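Local coordinates for uncharacterized protein (Magnetospirillum magneticum AMB-1, PDB 5MU5) that probably transfers a nonulosonic-acid-type sugar to flagellin as a Maf-family glycosyltransferase, a modification involved in formation of the bacterial flagellum, at residues Thr305-Asn313 and Leu333-Phe342; Gly413-Pro421 and Phe459-Met469. All coordinates share one frame; numbering follows the deposited sequence.

Interaction 1: residues Thr305-Asn313 and Leu333-Phe342. With SO4 (sulfate ion), chain B.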
loop_
_atom_site.group_PDB
_atom_site.type_symbol
_atom_site.label_atom_id
_atom_site.label_comp_id
_atom_site.label_asym_id
_atom_site.label_seq_id
_atom_site.Cartn_x
_atom_site.Cartn_y
_atom_site.Cartn_z
ATOM N N THR A 305 -10.726 2.668 22.738
ATOM C CA THR A 305 -11.933 2.583 23.569
ATOM C C THR A 305 -11.862 1.632 24.749
ATOM O O THR A 305 -12.768 1.626 25.597
ATOM C CB THR A 305 -13.190 2.224 22.731
ATOM O OG1 THR A 305 -12.950 1.032 21.955
ATOM C CG2 THR A 305 -13.547 3.371 21.811
ATOM N N ALA A 306 -10.802 0.840 24.813
ATOM C CA ALA A 306 -10.541 -0.031 25.971
ATOM C C ALA A 306 -10.519 0.740 27.292
ATOM O O ALA A 306 -10.758 0.183 28.356
ATOM C CB ALA A 306 -9.199 -0.703 25.789
ATOM N N SER A 307 -10.211 2.024 27.221
ATOM C CA SER A 307 -10.089 2.848 28.415
ATOM C C SER A 307 -11.370 2.866 29.252
ATOM O O SER A 307 -11.317 2.864 30.487
ATOM C CB SER A 307 -9.690 4.274 28.016
ATOM O OG SER A 307 -10.638 4.851 27.120
ATOM N N ARG A 308 -12.510 2.837 28.572
ATOM C CA ARG A 308 -13.807 2.850 29.239
ATOM C C ARG A 308 -13.950 1.727 30.265
ATOM O O ARG A 308 -14.304 1.983 31.412
ATOM C CB ARG A 308 -14.937 2.781 28.200
ATOM C CG ARG A 308 -16.313 2.846 28.802
ATOM C CD ARG A 308 -17.409 2.950 27.742
ATOM N NE ARG A 308 -17.525 4.283 27.126
ATOM C CZ ARG A 308 -18.015 5.372 27.731
ATOM N NH1 ARG A 308 -18.423 5.330 29.003
ATOM N NH2 ARG A 308 -18.079 6.518 27.066
ATOM N N VAL A 309 -13.650 0.493 29.867
ATOM C CA VAL A 309 -13.810 -0.658 30.757
ATOM C C VAL A 309 -12.742 -0.683 31.864
ATOM O O VAL A 309 -13.011 -1.069 33.002
ATOM C CB VAL A 309 -13.870 -2.007 29.980
ATOM C CG1 VAL A 309 -12.563 -2.333 29.260
ATOM C CG2 VAL A 309 -14.252 -3.140 30.937
ATOM N N LEU A 310 -11.534 -0.251 31.544
ATOM C CA LEU A 310 -10.497 -0.165 32.551
ATOM C C LEU A 310 -10.909 0.859 33.601
ATOM O O LEU A 310 -10.963 0.537 34.800
ATOM C CB LEU A 310 -9.148 0.199 31.928
ATOM C CG LEU A 310 -8.644 -0.825 30.920
ATOM C CD1 LEU A 310 -7.472 -0.290 30.134
ATOM C CD2 LEU A 310 -8.262 -2.117 31.610
ATOM N N LEU A 311 -11.237 2.072 33.158
ATOM C CA LEU A 311 -11.567 3.137 34.103
ATOM C C LEU A 311 -12.828 2.850 34.921
ATOM O O LEU A 311 -12.834 3.085 36.116
ATOM C CB LEU A 311 -11.678 4.487 33.396
ATOM C CG LEU A 311 -10.372 5.005 32.801
ATOM C CD1 LEU A 311 -10.641 6.169 31.855
ATOM C CD2 LEU A 311 -9.380 5.410 33.886
ATOM N N ALA A 312 -13.879 2.329 34.295
ATOM C CA ALA A 312 -15.097 1.975 35.033
ATOM C C ALA A 312 -14.812 0.956 36.145
ATOM O O ALA A 312 -15.512 0.926 37.134
ATOM C CB ALA A 312 -16.163 1.440 34.086
ATOM N N ASN A 313 -13.776 0.130 35.988
ATOM C CA ASN A 313 -13.389 -0.859 37.014
ATOM C C ASN A 313 -12.263 -0.413 37.944
ATOM O O ASN A 313 -11.707 -1.227 38.685
ATOM C CB ASN A 313 -12.983 -2.168 36.326
ATOM C CG ASN A 313 -14.164 -2.889 35.708
ATOM O OD1 ASN A 313 -14.873 -3.614 36.387
ATOM N ND2 ASN A 313 -14.357 -2.715 34.414
ATOM N N LEU A 333 -13.120 9.641 22.977
ATOM C CA LEU A 333 -12.189 9.829 24.079
ATOM C C LEU A 333 -12.662 10.864 25.067
ATOM O O LEU A 333 -12.541 10.660 26.268
ATOM C CB LEU A 333 -10.817 10.261 23.580
ATOM C CG LEU A 333 -9.792 9.169 23.359
ATOM C CD1 LEU A 333 -8.502 9.848 22.910
ATOM C CD2 LEU A 333 -9.564 8.366 24.633
ATOM N N ALA A 334 -13.161 11.986 24.563
ATOM C CA ALA A 334 -13.646 13.062 25.434
ATOM C C ALA A 334 -14.787 12.608 26.342
ATOM O O ALA A 334 -14.838 12.990 27.501
ATOM C CB ALA A 334 -14.090 14.268 24.605
ATOM N N ALA A 335 -15.713 11.812 25.803
ATOM C CA ALA A 335 -16.841 11.264 26.590
ATOM C C ALA A 335 -16.345 10.397 27.761
ATOM O O ALA A 335 -16.890 10.439 28.859
ATOM C CB ALA A 335 -17.771 10.453 25.683
ATOM N N VAL A 336 -15.296 9.617 27.520
ATOM C CA VAL A 336 -14.703 8.787 28.570
ATOM C C VAL A 336 -14.024 9.665 29.631
ATOM O O VAL A 336 -14.152 9.400 30.816
ATOM C CB VAL A 336 -13.692 7.780 28.000
ATOM C CG1 VAL A 336 -13.085 6.968 29.120
ATOM C CG2 VAL A 336 -14.347 6.860 26.971
ATOM N N HIS A 337 -13.294 10.689 29.195
ATOM C CA HIS A 337 -12.678 11.676 30.095
ATOM C C HIS A 337 -13.722 12.372 30.980
ATOM O O HIS A 337 -13.557 12.506 32.195
ATOM C CB HIS A 337 -11.945 12.732 29.257
ATOM C CG HIS A 337 -11.334 13.840 30.057
ATOM N ND1 HIS A 337 -10.201 13.672 30.830
ATOM C CD2 HIS A 337 -11.670 15.144 30.165
ATOM C CE1 HIS A 337 -9.880 14.819 31.396
ATOM N NE2 HIS A 337 -10.755 15.727 31.007
ATOM N N GLU A 338 -14.793 12.819 30.339
ATOM C CA GLU A 338 -15.907 13.456 31.013
ATOM C C GLU A 338 -16.520 12.531 32.068
ATOM O O GLU A 338 -16.831 12.973 33.147
ATOM C CB GLU A 338 -16.969 13.852 29.976
ATOM C CG GLU A 338 -18.306 14.302 30.541
ATOM C CD GLU A 338 -18.196 15.594 31.315
ATOM O OE1 GLU A 338 -17.552 16.535 30.803
ATOM O OE2 GLU A 338 -18.762 15.677 32.427
ATOM N N GLU A 339 -16.684 11.248 31.756
ATOM C CA GLU A 339 -17.344 10.325 32.685
ATOM C C GLU A 339 -16.451 9.810 33.809
ATOM O O GLU A 339 -16.908 9.689 34.922
ATOM C CB GLU A 339 -17.964 9.144 31.927
ATOM C CG GLU A 339 -18.710 8.168 32.831
ATOM C CD GLU A 339 -19.546 7.147 32.068
ATOM O OE1 GLU A 339 -19.640 7.228 30.819
ATOM O OE2 GLU A 339 -20.119 6.252 32.728
ATOM N N PHE A 340 -15.193 9.495 33.512
ATOM C CA PHE A 340 -14.275 8.901 34.496
ATOM C C PHE A 340 -13.003 9.678 34.779
ATOM O O PHE A 340 -12.395 9.477 35.828
ATOM C CB PHE A 340 -13.826 7.524 34.024
ATOM C CG PHE A 340 -14.952 6.590 33.729
ATOM C CD1 PHE A 340 -15.661 5.977 34.763
ATOM C CD2 PHE A 340 -15.300 6.308 32.411
ATOM C CE1 PHE A 340 -16.704 5.100 34.483
ATOM C CE2 PHE A 340 -16.343 5.439 32.127
ATOM C CZ PHE A 340 -17.045 4.833 33.166
ATOM N N GLY A 341 -12.566 10.519 33.839
ATOM C CA GLY A 341 -11.278 11.204 33.966
ATOM C C GLY A 341 -10.169 10.226 33.618
ATOM O O GLY A 341 -10.326 9.030 33.789
ATOM N N PHE A 342 -9.044 10.730 33.128
ATOM C CA PHE A 342 -7.926 9.870 32.725
ATOM C C PHE A 342 -6.785 9.833 33.719
ATOM O O PHE A 342 -5.797 9.128 33.508
ATOM C CB PHE A 342 -7.411 10.272 31.336
ATOM C CG PHE A 342 -8.157 9.623 30.221
ATOM C CD1 PHE A 342 -7.851 8.320 29.849
ATOM C CD2 PHE A 342 -9.164 10.293 29.553
ATOM C CE1 PHE A 342 -8.536 7.703 28.824
ATOM C CE2 PHE A 342 -9.860 9.682 28.523
ATOM C CZ PHE A 342 -9.551 8.388 28.163
HETATM S S SO4 B . -11.070 1.025 19.290
HETATM O O1 SO4 B . -10.307 -0.013 20.029
HETATM O O2 SO4 B . -12.510 0.618 19.325
HETATM O O3 SO4 B . -10.581 1.099 17.873
HETATM O O4 SO4 B . -10.813 2.346 19.945
#
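R308 NH1 donates to E339 OE1 at 2.9 Å, a fairly straight salt bridge that lies in the guanidinium plane but meets E339 OE1 from above the carboxylate plane; the two flat groups are turned 55° apart. The arginine leaves its helix with CG anti to the backbone N (chi1 -178°) and bends at chi3, which lays the guanidinium across the other helix among A335, V336, E339 and F340. V336 CG2 sits over one of its faces, 3.7 Å from R308 NH2, while A335 CB lies at its edge. Helix 307-312 and residues 333-340 of helix 327-340 run side by side in the same direction, their local axes 6° apart and 10.3 Å at closest approach. Each helix follows a parallel strand of the large mixed sheet (299-303 and 319-322), the layout of a Rossmann-like alpha/beta domain. L311 fills the middle: its CD1 meets V336 CG1 at 3.8 Å and stands over a face of the F342 ring, a CH-pi contact 4.3 Å from the centroid. The F340 ring has A312 N over one face and E339 CG over the centre of the other, with A312 CB 3.6 Å from F340 CZ. A leucine in place of R308 would probably leave E339 without its charged mate and V336 CG2 without the flat group it packs on. T305 binds a sulfate ion, probably from the crystallisation liquor, through its backbone N to O4 and through OG1 to O2 (2.7 Å); S280 OG binds the same ion.

Interaction 2: residues Gly413-Pro421 and Phe459-Met469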
loop_
_atom_site.group_PDB
_atom_site.type_symbol
_atom_site.label_atom_id
_atom_site.label_comp_id
_atom_site.label_asym_id
_atom_site.label_seq_id
_atom_site.Cartn_x
_atom_site.Cartn_y
_atom_site.Cartn_z
ATOM N N GLY A 413 -8.424 -8.455 25.815
ATOM C CA GLY A 413 -9.435 -7.815 24.988
ATOM C C GLY A 413 -9.021 -7.616 23.546
ATOM O O GLY A 413 -9.513 -6.701 22.891
ATOM N N VAL A 414 -8.063 -8.416 23.084
ATOM C CA VAL A 414 -7.597 -8.395 21.701
ATOM C C VAL A 414 -8.210 -9.650 21.088
ATOM O O VAL A 414 -7.516 -10.631 20.834
ATOM C CB VAL A 414 -6.077 -8.458 21.593
ATOM C CG1 VAL A 414 -5.639 -8.309 20.137
ATOM C CG2 VAL A 414 -5.460 -7.348 22.400
ATOM N N ASP A 415 -9.528 -9.602 20.903
ATOM C CA ASP A 415 -10.311 -10.738 20.441
ATOM C C ASP A 415 -10.212 -10.880 18.922
ATOM O O ASP A 415 -9.888 -11.947 18.420
ATOM C CB ASP A 415 -11.785 -10.567 20.837
ATOM C CG ASP A 415 -12.015 -10.630 22.342
ATOM O OD1 ASP A 415 -11.035 -10.708 23.109
ATOM O OD2 ASP A 415 -13.196 -10.582 22.759
ATOM N N LEU A 416 -10.522 -9.806 18.205
ATOM C CA LEU A 416 -10.424 -9.780 16.747
ATOM C C LEU A 416 -11.309 -10.874 16.141
ATOM O O LEU A 416 -10.920 -11.546 15.171
ATOM C CB LEU A 416 -8.960 -9.975 16.306
ATOM C CG LEU A 416 -7.945 -9.059 17.002
ATOM C CD1 LEU A 416 -6.545 -9.346 16.525
ATOM C CD2 LEU A 416 -8.311 -7.604 16.770
ATOM N N GLY A 417 -12.462 -11.071 16.774
ATOM C CA GLY A 417 -13.436 -12.059 16.380
ATOM C C GLY A 417 -14.225 -12.583 17.570
ATOM O O GLY A 417 -13.839 -12.370 18.710
ATOM N N SER A 418 -15.315 -13.286 17.282
ATOM C CA SER A 418 -16.193 -13.839 18.295
ATOM C C SER A 418 -16.200 -15.334 18.224
ATOM O O SER A 418 -16.253 -15.915 17.155
ATOM C CB SER A 418 -17.631 -13.371 18.095
ATOM O OG SER A 418 -17.732 -11.975 18.218
ATOM N N ARG A 419 -16.170 -15.923 19.401
ATOM C CA ARG A 419 -16.290 -17.331 19.606
ATOM C C ARG A 419 -17.560 -17.848 18.927
ATOM O O ARG A 419 -18.596 -17.165 18.871
ATOM C CB ARG A 419 -16.302 -17.580 21.120
ATOM C CG ARG A 419 -16.540 -19.002 21.584
ATOM C CD ARG A 419 -15.451 -19.955 21.147
ATOM N NE ARG A 419 -14.155 -19.752 21.802
ATOM C CZ ARG A 419 -13.067 -20.444 21.469
ATOM N NH1 ARG A 419 -13.140 -21.354 20.506
ATOM N NH2 ARG A 419 -11.910 -20.234 22.064
ATOM N N ASN A 420 -17.430 -19.052 18.376
ATOM C CA ASN A 420 -18.506 -19.751 17.702
ATOM C C ASN A 420 -19.701 -19.928 18.666
ATOM O O ASN A 420 -19.633 -20.690 19.639
ATOM C CB ASN A 420 -17.989 -21.112 17.164
ATOM C CG ASN A 420 -18.992 -21.821 16.243
ATOM O OD1 ASN A 420 -20.096 -21.325 15.997
ATOM N ND2 ASN A 420 -18.605 -22.994 15.730
ATOM N N PRO A 421 -20.793 -19.199 18.404
ATOM C CA PRO A 421 -21.932 -19.316 19.316
ATOM C C PRO A 421 -22.673 -20.648 19.184
ATOM O O PRO A 421 -22.280 -21.628 19.807
ATOM C CB PRO A 421 -22.823 -18.143 18.905
ATOM C CG PRO A 421 -22.471 -17.843 17.479
ATOM C CD PRO A 421 -21.061 -18.307 17.255
ATOM N N PHE A 459 -7.879 -19.996 22.270
ATOM C CA PHE A 459 -8.110 -21.125 23.191
ATOM C C PHE A 459 -8.708 -22.303 22.453
ATOM O O PHE A 459 -9.541 -23.045 22.990
ATOM C CB PHE A 459 -8.973 -20.705 24.403
ATOM C CG PHE A 459 -8.297 -19.683 25.275
ATOM C CD1 PHE A 459 -7.035 -19.934 25.797
ATOM C CD2 PHE A 459 -8.888 -18.462 25.528
ATOM C CE1 PHE A 459 -6.384 -18.986 26.567
ATOM C CE2 PHE A 459 -8.252 -17.514 26.312
ATOM C CZ PHE A 459 -7.000 -17.774 26.830
ATOM N N GLY A 460 -8.260 -22.485 21.213
ATOM C CA GLY A 460 -8.709 -23.611 20.402
ATOM C C GLY A 460 -10.078 -23.362 19.806
ATOM O O GLY A 460 -10.683 -22.313 19.988
ATOM N N GLY A 461 -10.568 -24.341 19.084
ATOM C CA GLY A 461 -11.832 -24.177 18.416
ATOM C C GLY A 461 -11.780 -23.113 17.328
ATOM O O GLY A 461 -10.732 -22.822 16.735
ATOM N N VAL A 462 -12.929 -22.496 17.124
ATOM C CA VAL A 462 -13.135 -21.615 16.018
ATOM C C VAL A 462 -13.694 -20.287 16.481
ATOM O O VAL A 462 -14.565 -20.232 17.348
ATOM C CB VAL A 462 -14.120 -22.318 15.046
ATOM C CG1 VAL A 462 -14.832 -21.344 14.138
ATOM C CG2 VAL A 462 -13.379 -23.377 14.246
ATOM N N VAL A 463 -13.192 -19.215 15.897
ATOM C CA VAL A 463 -13.798 -17.916 16.108
ATOM C C VAL A 463 -14.099 -17.315 14.733
ATOM O O VAL A 463 -13.405 -17.593 13.763
ATOM C CB VAL A 463 -12.927 -16.955 16.971
ATOM C CG1 VAL A 463 -12.478 -17.624 18.265
ATOM C CG2 VAL A 463 -11.725 -16.472 16.212
ATOM N N TYR A 464 -15.173 -16.541 14.661
ATOM C CA TYR A 464 -15.536 -15.821 13.469
ATOM C C TYR A 464 -14.910 -14.418 13.454
ATOM O O TYR A 464 -15.030 -13.636 14.405
ATOM C CB TYR A 464 -17.051 -15.738 13.373
ATOM C CG TYR A 464 -17.685 -17.065 13.037
ATOM C CD1 TYR A 464 -17.958 -17.996 14.014
ATOM C CD2 TYR A 464 -18.007 -17.374 11.735
ATOM C CE1 TYR A 464 -18.544 -19.212 13.701
ATOM C CE2 TYR A 464 -18.588 -18.584 11.405
ATOM C CZ TYR A 464 -18.866 -19.491 12.395
ATOM O OH TYR A 464 -19.457 -20.667 12.044
ATOM N N SER A 465 -14.271 -14.096 12.354
ATOM C CA SER A 465 -13.541 -12.873 12.243
ATOM C C SER A 465 -13.787 -12.210 10.892
ATOM O O SER A 465 -14.080 -12.876 9.915
ATOM C CB SER A 465 -12.067 -13.205 12.434
ATOM O OG SER A 465 -11.285 -12.035 12.453
ATOM N N GLU A 466 -13.656 -10.894 10.852
ATOM C CA GLU A 466 -13.826 -10.101 9.654
ATOM C C GLU A 466 -12.466 -9.777 9.103
ATOM O O GLU A 466 -11.445 -9.921 9.786
ATOM C CB GLU A 466 -14.495 -8.780 10.006
ATOM C CG GLU A 466 -15.835 -8.903 10.715
ATOM C CD GLU A 466 -16.208 -7.628 11.457
ATOM O OE1 GLU A 466 -15.781 -6.529 11.021
ATOM O OE2 GLU A 466 -16.917 -7.714 12.489
ATOM N N THR A 467 -12.463 -9.258 7.889
ATOM C CA THR A 467 -11.234 -8.979 7.151
ATOM C C THR A 467 -10.324 -7.953 7.831
ATOM O O THR A 467 -9.116 -8.161 7.902
ATOM C CB THR A 467 -11.600 -8.585 5.708
ATOM O OG1 THR A 467 -12.193 -9.728 5.071
ATOM C CG2 THR A 467 -10.389 -8.123 4.899
ATOM N N ILE A 468 -10.892 -6.874 8.349
ATOM C CA ILE A 468 -10.097 -5.847 9.040
ATOM C C ILE A 468 -9.395 -6.429 10.274
ATOM O O ILE A 468 -8.266 -6.022 10.630
ATOM C CB ILE A 468 -10.947 -4.600 9.439
ATOM C CG1 ILE A 468 -10.107 -3.507 10.141
ATOM C CG2 ILE A 468 -12.058 -4.975 10.413
ATOM C CD1 ILE A 468 -8.957 -2.921 9.341
ATOM N N MET A 469 -10.071 -7.371 10.923
ATOM C CA MET A 469 -9.522 -8.040 12.084
ATOM C C MET A 469 -8.364 -9.003 11.744
ATOM O O MET A 469 -7.425 -9.173 12.533
ATOM C CB MET A 469 -10.656 -8.716 12.834
ATOM C CG MET A 469 -11.659 -7.678 13.301
ATOM S SD MET A 469 -12.768 -8.277 14.557
ATOM C CE MET A 469 -14.054 -9.154 13.674
#
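Strands 418-419 and 462-465 run antiparallel: S418 and Y464 form a hydrogen-bonded pair, N to O both ways (2.9 Å for S418 N to Y464 O), and R419 faces V463 as a non-hydrogen-bonded pair. N420 N extends the ladder to V462 O. At G417 the two segments come so close that a CB would run into Y464 O. S465 OG, anti to its own backbone N (chi1 -175°), donates to L416 O at 2.8 Å, from a position tilted 33° out of the carbonyl plane, and M469 SD packs 3.4 Å from L416 C. R419 folds back through bends at chi2 and chi3 to set NH1 2.7 Å from G460 O, within the guanidinium plane; NH2 adds a weak second bond to that oxygen and a salt bridge to D494. V463 CG1 lies 4.3 Å above the guanidinium plane, over its centre. N420 turns its amide 75° to the Y464 ring and brings OD1 to the ring edge, 3.5 Å from CE1, while Y464 OH bonds to R454. Strand 462-465 is the middle one of a three-stranded antiparallel sheet between 418-419 and 453-456, and leads directly into helix 467-482, against which L416 packs.

Interactions 1 and 2 follow one another along the chain, their centres 25 Å apart and their nearest atoms about 7 Å apart without touching. Both grow from the large mixed sheet: residues 305-313 follow strand 299-303, and residues 413-421 follow strand 408-412, with strand 275-278 between those two in the sheet. The loop after strand 275-278 links the surroundings of both contacts, because S280 shares the sulfate with T305 of interaction 1, while G281 and S283 bond to G413 and D415 of interaction 2. The sulfate probably comes from the crystallisation liquor; it indicates that this loop and T305 can together hold an anion, but identifies no substrate.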